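Trehalose synthase regulatory protein (PDB 5HUS) probably serves a regulatory role in fungal trehalose synthesis, through a C-terminal domain of the trehalose-phosphatase family of the HAD superfamily. Local coordinates at residues 27-32 with 83-88; 95-100 with 143-148; 99-104 with 112-117. All coordinates share one frame; numbering follows the deposited sequence.

Contact 1: residues 27-32 with 83-88; sequences LEISSA and DIMFKR
S31 and M85 bring the two backbones to their nearest approach, 7.7 Å between their CA atoms, where the chain leaving strand 20-26 runs past the C-terminal part of helix 79-86. The setting is the HAD-type Rossmann-like core: in active phosphatases of this superfamily the catalytic aspartates follow the strand that probably corresponds to 20-26, whereas LEISSA holds no aspartate, consistent with a regulatory rather than a catalytic protein. M85 makes the largest share of the contact. Its CG stands anti to the carbonyl carbon (chi1 -75°), and beyond CG the chain is extended, carrying SD and CE across to the loop. There SD lies 3.7 Å from CG2 of I29, and the two side chains cross obliquely. The methyl CE continues past the isoleucine to the backbone, with I29 O at 3.6 Å and S30 CA at 4.0 Å. Further on, CE also meets S31 OG, so the thioether end rests against three successive residues of 29-31 by van der Waals contact. I29 offers CG2, which stands anti to its backbone N while CG1 takes the place beside N (chi1 -58°). The same methyl reaches the ring of F86, 4.0 Å from CZ with CE2 close behind, approaching obliquely. I29, M85 and F86 all also touch P53, at the start of helix 53-59, while I29 and F86 share L73 of strand 69-74; the apolar cluster thus joins strand 28-29, helix 53-59, strand 69-74 and helix 79-86. Beside it the loop is shaped by an ST turn, in which A32 N donates to S30 OG at 3.0 Å with an N-H...O angle of 153°.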
loop_
_atom_site.group_PDB
_atom_site.type_symbol
_atom_site.label_atom_id
_atom_site.label_comp_id
_atom_site.label_asym_id
_atom_site.label_seq_id
_atom_site.Cartn_x
_atom_site.Cartn_y
_atom_site.Cartn_z
ATOM N N LEU A 27 3.535 -5.676 0.506
ATOM C CA LEU A 27 4.645 -6.531 0.100
ATOM C C LEU A 27 4.966 -6.343 -1.371
ATOM O O LEU A 27 4.086 -6.036 -2.173
ATOM C CB LEU A 27 4.316 -7.999 0.366
ATOM C CG LEU A 27 3.941 -8.401 1.790
ATOM C CD1 LEU A 27 3.507 -9.854 1.838
ATOM C CD2 LEU A 27 5.109 -8.154 2.731
ATOM N N GLU A 28 6.234 -6.533 -1.718
ATOM C CA GLU A 28 6.646 -6.537 -3.114
ATOM C C GLU A 28 6.415 -7.932 -3.683
ATOM O O GLU A 28 7.095 -8.881 -3.303
ATOM C CB GLU A 28 8.116 -6.139 -3.244
ATOM C CG GLU A 28 8.427 -4.738 -2.749
ATOM C CD GLU A 28 8.081 -3.667 -3.769
ATOM O OE1 GLU A 28 8.796 -3.565 -4.791
ATOM O OE2 GLU A 28 7.097 -2.929 -3.552
ATOM N N ILE A 29 5.435 -8.057 -4.567
ATOM C CA ILE A 29 5.098 -9.353 -5.135
ATOM C C ILE A 29 5.700 -9.452 -6.533
ATOM O O ILE A 29 5.570 -8.530 -7.336
ATOM C CB ILE A 29 3.576 -9.560 -5.186
ATOM C CG1 ILE A 29 2.984 -9.439 -3.782
ATOM C CG2 ILE A 29 3.233 -10.909 -5.788
ATOM C CD1 ILE A 29 3.508 -10.458 -2.801
ATOM N N SER A 30 6.379 -10.562 -6.810
ATOM C CA SER A 30 7.030 -10.739 -8.105
ATOM C C SER A 30 6.958 -12.192 -8.546
ATOM O O SER A 30 7.139 -13.095 -7.735
ATOM C CB SER A 30 8.487 -10.282 -8.040
ATOM O OG SER A 30 9.196 -10.648 -9.216
ATOM N N SER A 31 6.696 -12.410 -9.831
ATOM C CA SER A 31 6.683 -13.762 -10.380
ATOM C C SER A 31 8.065 -14.158 -10.897
ATOM O O SER A 31 8.255 -15.269 -11.390
ATOM C CB SER A 31 5.645 -13.880 -11.496
ATOM O OG SER A 31 4.334 -13.697 -10.990
ATOM N N ALA A 32 9.022 -13.241 -10.780
ATOM C CA ALA A 32 10.400 -13.493 -11.200
ATOM C C ALA A 32 11.017 -14.662 -10.453
ATOM O O ALA A 32 10.687 -14.921 -9.301
ATOM C CB ALA A 32 11.248 -12.253 -10.999
ATOM N N ASP A 83 -4.413 -9.180 -11.183
ATOM C CA ASP A 83 -5.428 -10.158 -11.577
ATOM C C ASP A 83 -4.769 -11.395 -12.189
ATOM O O ASP A 83 -5.208 -12.520 -11.957
ATOM C CB ASP A 83 -6.426 -9.549 -12.565
ATOM C CG ASP A 83 -7.506 -8.715 -11.888
ATOM O OD1 ASP A 83 -7.706 -8.843 -10.662
ATOM O OD2 ASP A 83 -8.173 -7.943 -12.608
ATOM N N ILE A 84 -3.710 -11.189 -12.964
ATOM C CA ILE A 84 -2.957 -12.325 -13.508
ATOM C C ILE A 84 -2.290 -13.115 -12.383
ATOM O O ILE A 84 -2.356 -14.350 -12.345
ATOM C CB ILE A 84 -1.896 -11.859 -14.531
ATOM C CG1 ILE A 84 -2.576 -11.462 -15.847
ATOM C CG2 ILE A 84 -0.853 -12.946 -14.755
ATOM C CD1 ILE A 84 -1.666 -10.751 -16.824
ATOM N N MET A 85 -1.674 -12.404 -11.444
ATOM C CA MET A 85 -0.964 -13.046 -10.348
ATOM C C MET A 85 -1.852 -13.861 -9.429
ATOM O O MET A 85 -1.471 -14.955 -9.003
ATOM C CB MET A 85 -0.221 -12.008 -9.515
ATOM C CG MET A 85 1.037 -11.467 -10.155
ATOM S SD MET A 85 1.739 -10.184 -9.102
ATOM C CE MET A 85 3.415 -10.105 -9.728
ATOM N N PHE A 86 -3.034 -13.337 -9.116
ATOM C CA PHE A 86 -3.834 -13.917 -8.037
ATOM C C PHE A 86 -5.163 -14.502 -8.505
ATOM O O PHE A 86 -6.046 -14.754 -7.688
ATOM C CB PHE A 86 -4.072 -12.859 -6.948
ATOM C CG PHE A 86 -2.835 -12.536 -6.160
ATOM C CD1 PHE A 86 -2.469 -13.313 -5.076
ATOM C CD2 PHE A 86 -2.015 -11.479 -6.526
ATOM C CE1 PHE A 86 -1.322 -13.034 -4.363
ATOM C CE2 PHE A 86 -0.868 -11.194 -5.814
ATOM C CZ PHE A 86 -0.518 -11.972 -4.733
ATOM N N LYS A 87 -5.285 -14.745 -9.809
ATOM C CA LYS A 87 -6.517 -15.286 -10.384
ATOM C C LYS A 87 -6.946 -16.591 -9.710
ATOM O O LYS A 87 -8.137 -16.838 -9.535
ATOM C CB LYS A 87 -6.359 -15.509 -11.897
ATOM C CG LYS A 87 -5.304 -16.533 -12.302
ATOM C CD LYS A 87 -5.303 -16.759 -13.820
ATOM C CE LYS A 87 -4.287 -17.822 -14.233
ATOM N NZ LYS A 87 -4.203 -18.005 -15.716
ATOM N N ARG A 88 -5.972 -17.404 -9.317
ATOM C CA ARG A 88 -6.251 -18.695 -8.697
ATOM C C ARG A 88 -6.384 -18.579 -7.184
ATOM O O ARG A 88 -6.650 -19.566 -6.498
ATOM C CB ARG A 88 -5.156 -19.707 -9.047
ATOM C CG ARG A 88 -5.023 -19.960 -10.540
ATOM C CD ARG A 88 -4.238 -21.224 -10.838
ATOM N NE ARG A 88 -5.015 -22.143 -11.664
ATOM C CZ ARG A 88 -5.226 -23.422 -11.370
ATOM N NH1 ARG A 88 -4.705 -23.947 -10.269
ATOM N NH2 ARG A 88 -5.952 -24.180 -12.180
#

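Contact 2: residues 95-100 with 143-148; sequences IAENGN and EALDAT
E97 reaches into the turn 145-148 and grips it with both carboxylate oxygens. OE1 accepts from A147 N at 2.9 Å, on the syn side, and from T148 OG1 at 2.7 Å; the hydroxyl comes from above the carboxylate plane, 38° out of it, and the two donors lie on opposite faces. OE2 takes D146 N at 3.0 Å, also syn. The glutamate chain is extended beyond CG (chi2 -161°), which carries CD across to L145 CB, and it slides past T148 in the opposite direction. Water 1 lies within hydrogen-bonding distance of E97 OE2 (2.7 Å) and D146 OD2 (2.9 Å), two like-charged groups; D146 OD2 has its main partner in R79, by a salt bridge. Beside the glutamate, the amide of N100 lies against the methyl of A147, CG to CB 3.5 Å. Its ND2 donates to E97 O at 2.8 Å, in the carbonyl plane, and water 2 links OD1 to A147 O. Further out, N98 OD1 accepts from Q196 NE2 and G99 N bonds to A96 O, holding the turn after strand 93-96. L145 N bonds to T148 O, closing the hairpin of strands 141-144 and 149-152. That four-stranded sheet probably corresponds to the cap domain, so the contact ties cap to core. Three direct donors about one carboxylate make E97 an acceptor whose position is set on both oxygens, and the N-H groups of D146 and A147 are satisfied by it.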
loop_
_atom_site.group_PDB
_atom_site.type_symbol
_atom_site.label_atom_id
_atom_site.label_comp_id
_atom_site.label_asym_id
_atom_site.label_seq_id
_atom_site.Cartn_x
_atom_site.Cartn_y
_atom_site.Cartn_z
ATOM N N ILE A 95 -5.345 -4.647 -3.099
ATOM C CA ILE A 95 -5.375 -3.194 -3.220
ATOM C C ILE A 95 -4.294 -2.816 -4.235
ATOM O O ILE A 95 -3.111 -3.054 -3.996
ATOM C CB ILE A 95 -5.137 -2.495 -1.868
ATOM C CG1 ILE A 95 -6.137 -2.991 -0.823
ATOM C CG2 ILE A 95 -5.294 -0.995 -2.023
ATOM C CD1 ILE A 95 -5.786 -2.573 0.597
ATOM N N ALA A 96 -4.710 -2.256 -5.370
ATOM C CA ALA A 96 -3.803 -1.996 -6.488
ATOM C C ALA A 96 -3.408 -0.528 -6.586
ATOM O O ALA A 96 -4.144 0.351 -6.136
ATOM C CB ALA A 96 -4.441 -2.439 -7.802
ATOM N N GLU A 97 -2.247 -0.287 -7.193
ATOM C CA GLU A 97 -1.676 1.055 -7.350
ATOM C C GLU A 97 -1.753 1.845 -6.053
ATOM O O GLU A 97 -2.186 3.003 -6.019
ATOM C CB GLU A 97 -2.361 1.811 -8.496
ATOM C CG GLU A 97 -2.170 1.114 -9.846
ATOM C CD GLU A 97 -2.423 2.019 -11.037
ATOM O OE1 GLU A 97 -2.042 3.215 -10.989
ATOM O OE2 GLU A 97 -2.991 1.526 -12.032
ATOM N N ASN A 98 -1.337 1.177 -4.985
ATOM C CA ASN A 98 -1.182 1.769 -3.665
ATOM C C ASN A 98 -2.475 2.314 -3.080
ATOM O O ASN A 98 -2.442 3.143 -2.184
ATOM C CB ASN A 98 -0.122 2.874 -3.708
ATOM C CG ASN A 98 0.453 3.179 -2.347
ATOM O OD1 ASN A 98 0.741 4.335 -2.026
ATOM N ND2 ASN A 98 0.606 2.147 -1.524
ATOM N N GLY A 99 -3.614 1.840 -3.572
ATOM C CA GLY A 99 -4.876 2.262 -2.995
ATOM C C GLY A 99 -5.917 2.773 -3.973
ATOM O O GLY A 99 -7.087 2.907 -3.607
ATOM N N ASN A 100 -5.513 3.055 -5.208
ATOM C CA ASN A 100 -6.450 3.609 -6.189
ATOM C C ASN A 100 -7.569 2.639 -6.560
ATOM O O ASN A 100 -8.652 3.055 -6.964
ATOM C CB ASN A 100 -5.700 4.042 -7.453
ATOM C CG ASN A 100 -4.918 5.312 -7.240
ATOM O OD1 ASN A 100 -5.482 6.412 -7.255
ATOM N ND2 ASN A 100 -3.612 5.172 -7.022
ATOM N N GLU A 143 7.114 5.114 -16.456
ATOM C CA GLU A 143 6.151 4.041 -16.288
ATOM C C GLU A 143 4.796 4.658 -15.977
ATOM O O GLU A 143 4.624 5.288 -14.936
ATOM C CB GLU A 143 6.588 3.091 -15.171
ATOM C CG GLU A 143 5.561 2.018 -14.828
ATOM C CD GLU A 143 5.996 1.126 -13.683
ATOM O OE1 GLU A 143 6.827 1.555 -12.849
ATOM O OE2 GLU A 143 5.499 -0.019 -13.617
ATOM N N ALA A 144 3.844 4.504 -16.892
ATOM C CA ALA A 144 2.510 5.043 -16.681
ATOM C C ALA A 144 1.521 3.914 -16.411
ATOM O O ALA A 144 1.300 3.064 -17.265
ATOM C CB ALA A 144 2.069 5.864 -17.889
ATOM N N LEU A 145 0.954 3.889 -15.209
ATOM C CA LEU A 145 -0.105 2.937 -14.901
ATOM C C LEU A 145 -1.451 3.656 -15.089
ATOM O O LEU A 145 -1.519 4.641 -15.828
ATOM C CB LEU A 145 0.079 2.368 -13.492
ATOM C CG LEU A 145 1.428 1.657 -13.282
ATOM C CD1 LEU A 145 1.532 0.981 -11.917
ATOM C CD2 LEU A 145 1.699 0.641 -14.400
ATOM N N ASP A 146 -2.518 3.188 -14.449
ATOM C CA ASP A 146 -3.827 3.791 -14.694
ATOM C C ASP A 146 -4.074 5.029 -13.834
ATOM O O ASP A 146 -4.804 5.938 -14.244
ATOM C CB ASP A 146 -4.944 2.769 -14.472
ATOM C CG ASP A 146 -4.869 1.607 -15.448
ATOM O OD1 ASP A 146 -4.336 1.801 -16.559
ATOM O OD2 ASP A 146 -5.330 0.502 -15.100
ATOM N N ALA A 147 -3.457 5.073 -12.654
ATOM C CA ALA A 147 -3.684 6.168 -11.710
ATOM C C ALA A 147 -2.402 6.610 -11.010
ATOM O O ALA A 147 -2.443 7.384 -10.053
ATOM C CB ALA A 147 -4.733 5.762 -10.673
ATOM N N THR A 148 -1.265 6.111 -11.482
ATOM C CA THR A 148 0.022 6.518 -10.939
ATOM C C THR A 148 1.024 6.627 -12.070
ATOM O O THR A 148 0.868 5.990 -13.113
ATOM C CB THR A 148 0.543 5.527 -9.858
ATOM O OG1 THR A 148 0.402 4.186 -10.323
ATOM C CG2 THR A 148 -0.244 5.659 -8.578
HETATM O O HOH W 1 -4.710 -0.467 -12.457
HETATM O O HOH W 2 -3.246 8.074 -7.516
#

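Contact 3: residues 99-104 with 112-117; sequences GNFVKL and SLADKD
N100 O takes both hydrogen bonds that join the two segments. A114 N donates to it at 3.1 Å, nearly straight at 171° and on a lone pair in the carbonyl plane; L113 N, at 2.9 Å, adds a weak, strongly bent bond. Within 112-117, S112 OG donates to A114 O at 2.6 Å, a short bond spanning residues 112-114. Its OG is anti to the backbone N (chi1 -174°), which also sets it beside the F101 ring, 3.5 Å from CE1 in an oblique approach. In van der Waals contact, the A114 methyl CB sits 3.5 Å from N100 OD1, and CD2 of L113 lies 3.5 Å from G99 O. The apolar pair is A114 CB with F101 CZ, 4.5 Å apart and oblique to the ring. R79 meets the F101 ring in a cation-pi interaction, and L113 packs on helices 200-213 and 225-229. As for the backbone, F101 and S112 form an antiparallel non-hydrogen-bonded pair, and N100 with F101, both facing A96, make a classic beta bulge. D115 OD2 accepts from E118 N at the N-cap position of helix 116-136. The whole is a bulged antiparallel extension at the edge of the HAD core sheet, leading directly into a helix.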
loop_
_atom_site.group_PDB
_atom_site.type_symbol
_atom_site.label_atom_id
_atom_site.label_comp_id
_atom_site.label_asym_id
_atom_site.label_seq_id
_atom_site.Cartn_x
_atom_site.Cartn_y
_atom_site.Cartn_z
ATOM N N GLY A 99 -3.614 1.840 -3.572
ATOM C CA GLY A 99 -4.876 2.262 -2.995
ATOM C C GLY A 99 -5.917 2.773 -3.973
ATOM O O GLY A 99 -7.087 2.907 -3.607
ATOM N N ASN A 100 -5.513 3.055 -5.208
ATOM C CA ASN A 100 -6.450 3.609 -6.189
ATOM C C ASN A 100 -7.569 2.639 -6.560
ATOM O O ASN A 100 -8.652 3.055 -6.964
ATOM C CB ASN A 100 -5.700 4.042 -7.453
ATOM C CG ASN A 100 -4.918 5.312 -7.240
ATOM O OD1 ASN A 100 -5.482 6.412 -7.255
ATOM N ND2 ASN A 100 -3.612 5.172 -7.022
ATOM N N PHE A 101 -7.305 1.346 -6.416
ATOM C CA PHE A 101 -8.282 0.312 -6.761
ATOM C C PHE A 101 -8.300 -0.790 -5.721
ATOM O O PHE A 101 -7.258 -1.189 -5.228
ATOM C CB PHE A 101 -7.975 -0.284 -8.139
ATOM C CG PHE A 101 -7.787 0.751 -9.211
ATOM C CD1 PHE A 101 -8.883 1.344 -9.823
ATOM C CD2 PHE A 101 -6.513 1.139 -9.598
ATOM C CE1 PHE A 101 -8.709 2.310 -10.808
ATOM C CE2 PHE A 101 -6.330 2.105 -10.579
ATOM C CZ PHE A 101 -7.431 2.689 -11.187
ATOM N N VAL A 102 -9.493 -1.277 -5.392
ATOM C CA VAL A 102 -9.661 -2.290 -4.357
ATOM C C VAL A 102 -10.517 -3.435 -4.870
ATOM O O VAL A 102 -11.607 -3.208 -5.402
ATOM C CB VAL A 102 -10.326 -1.718 -3.080
ATOM C CG1 VAL A 102 -10.625 -2.849 -2.081
ATOM C CG2 VAL A 102 -9.446 -0.646 -2.443
ATOM N N LYS A 103 -10.025 -4.661 -4.712
ATOM C CA LYS A 103 -10.850 -5.832 -4.974
ATOM C C LYS A 103 -11.063 -6.570 -3.652
ATOM O O LYS A 103 -10.174 -7.258 -3.145
ATOM C CB LYS A 103 -10.217 -6.740 -6.044
ATOM C CG LYS A 103 -11.008 -8.012 -6.310
ATOM C CD LYS A 103 -10.471 -8.767 -7.534
ATOM C CE LYS A 103 -10.835 -8.041 -8.821
ATOM N NZ LYS A 103 -10.509 -8.835 -10.049
ATOM N N LEU A 104 -12.248 -6.372 -3.083
ATOM C CA LEU A 104 -12.630 -7.011 -1.833
ATOM C C LEU A 104 -12.618 -8.522 -1.982
ATOM O O LEU A 104 -12.817 -9.045 -3.075
ATOM C CB LEU A 104 -14.017 -6.537 -1.399
ATOM C CG LEU A 104 -14.180 -5.028 -1.211
ATOM C CD1 LEU A 104 -15.651 -4.668 -1.065
ATOM C CD2 LEU A 104 -13.385 -4.537 -0.013
ATOM N N SER A 112 -13.150 1.413 -7.854
ATOM C CA SER A 112 -12.260 2.518 -8.171
ATOM C C SER A 112 -12.399 3.619 -7.124
ATOM O O SER A 112 -13.361 4.390 -7.127
ATOM C CB SER A 112 -12.547 3.062 -9.571
ATOM O OG SER A 112 -11.590 4.044 -9.934
ATOM N N LEU A 113 -11.437 3.669 -6.210
ATOM C CA LEU A 113 -11.346 4.772 -5.271
ATOM C C LEU A 113 -10.879 6.018 -6.016
ATOM O O LEU A 113 -11.308 7.137 -5.716
ATOM C CB LEU A 113 -10.397 4.411 -4.126
ATOM C CG LEU A 113 -10.354 5.298 -2.887
ATOM C CD1 LEU A 113 -11.749 5.626 -2.373
ATOM C CD2 LEU A 113 -9.534 4.600 -1.805
ATOM N N ALA A 114 -9.992 5.815 -6.992
ATOM C CA ALA A 114 -9.610 6.870 -7.918
ATOM C C ALA A 114 -10.849 7.332 -8.676
ATOM O O ALA A 114 -11.689 6.516 -9.055
ATOM C CB ALA A 114 -8.535 6.378 -8.886
ATOM N N ASP A 115 -10.972 8.643 -8.867
ATOM C CA ASP A 115 -12.050 9.201 -9.672
ATOM C C ASP A 115 -11.646 9.234 -11.140
ATOM O O ASP A 115 -10.619 9.809 -11.484
ATOM C CB ASP A 115 -12.402 10.614 -9.198
ATOM C CG ASP A 115 -13.549 11.200 -9.969
ATOM O OD1 ASP A 115 -14.703 10.828 -9.668
ATOM O OD2 ASP A 115 -13.297 12.008 -10.890
ATOM N N LYS A 116 -12.449 8.622 -12.007
ATOM C CA LYS A 116 -12.058 8.480 -13.401
ATOM C C LYS A 116 -11.973 9.830 -14.114
ATOM O O LYS A 116 -11.133 10.006 -14.995
ATOM C CB LYS A 116 -13.018 7.556 -14.148
ATOM C CG LYS A 116 -12.464 7.092 -15.490
ATOM C CD LYS A 116 -13.363 6.074 -16.168
ATOM C CE LYS A 116 -12.546 5.102 -17.011
ATOM N NZ LYS A 116 -11.488 5.790 -17.806
ATOM N N ASP A 117 -12.827 10.778 -13.731
ATOM C CA ASP A 117 -12.764 12.117 -14.318
ATOM C C ASP A 117 -11.462 12.818 -13.929
ATOM O O ASP A 117 -10.853 13.511 -14.743
ATOM C CB ASP A 117 -13.970 12.965 -13.896
ATOM C CG ASP A 117 -15.226 12.629 -14.684
ATOM O OD1 ASP A 117 -15.110 12.035 -15.779
ATOM O OD2 ASP A 117 -16.331 12.968 -14.214
#

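From the N terminus, contact 1 closes first: residues 27-32, just after strand 20-26, meet the end of helix 79-86, spanning helices 53-59 and 61-65 and strand 69-74. The chain then continues into strand 93-96. Contacts 2 and 3 share G99 and N100; both open from the same stretch, contact 3 closing first at 112-117 and contact 2 later, beyond helix 116-136, at 143-148. F101 of contact 3 joins it to contact 2, its O probably accepting from A96 N and its ring packing on A147 and D146. The D83-K103 salt bridge ties helix 79-86 of contact 1 to strand 101-103 of contact 3, while contact 2 ties the 141-152 hairpin to the core sheet.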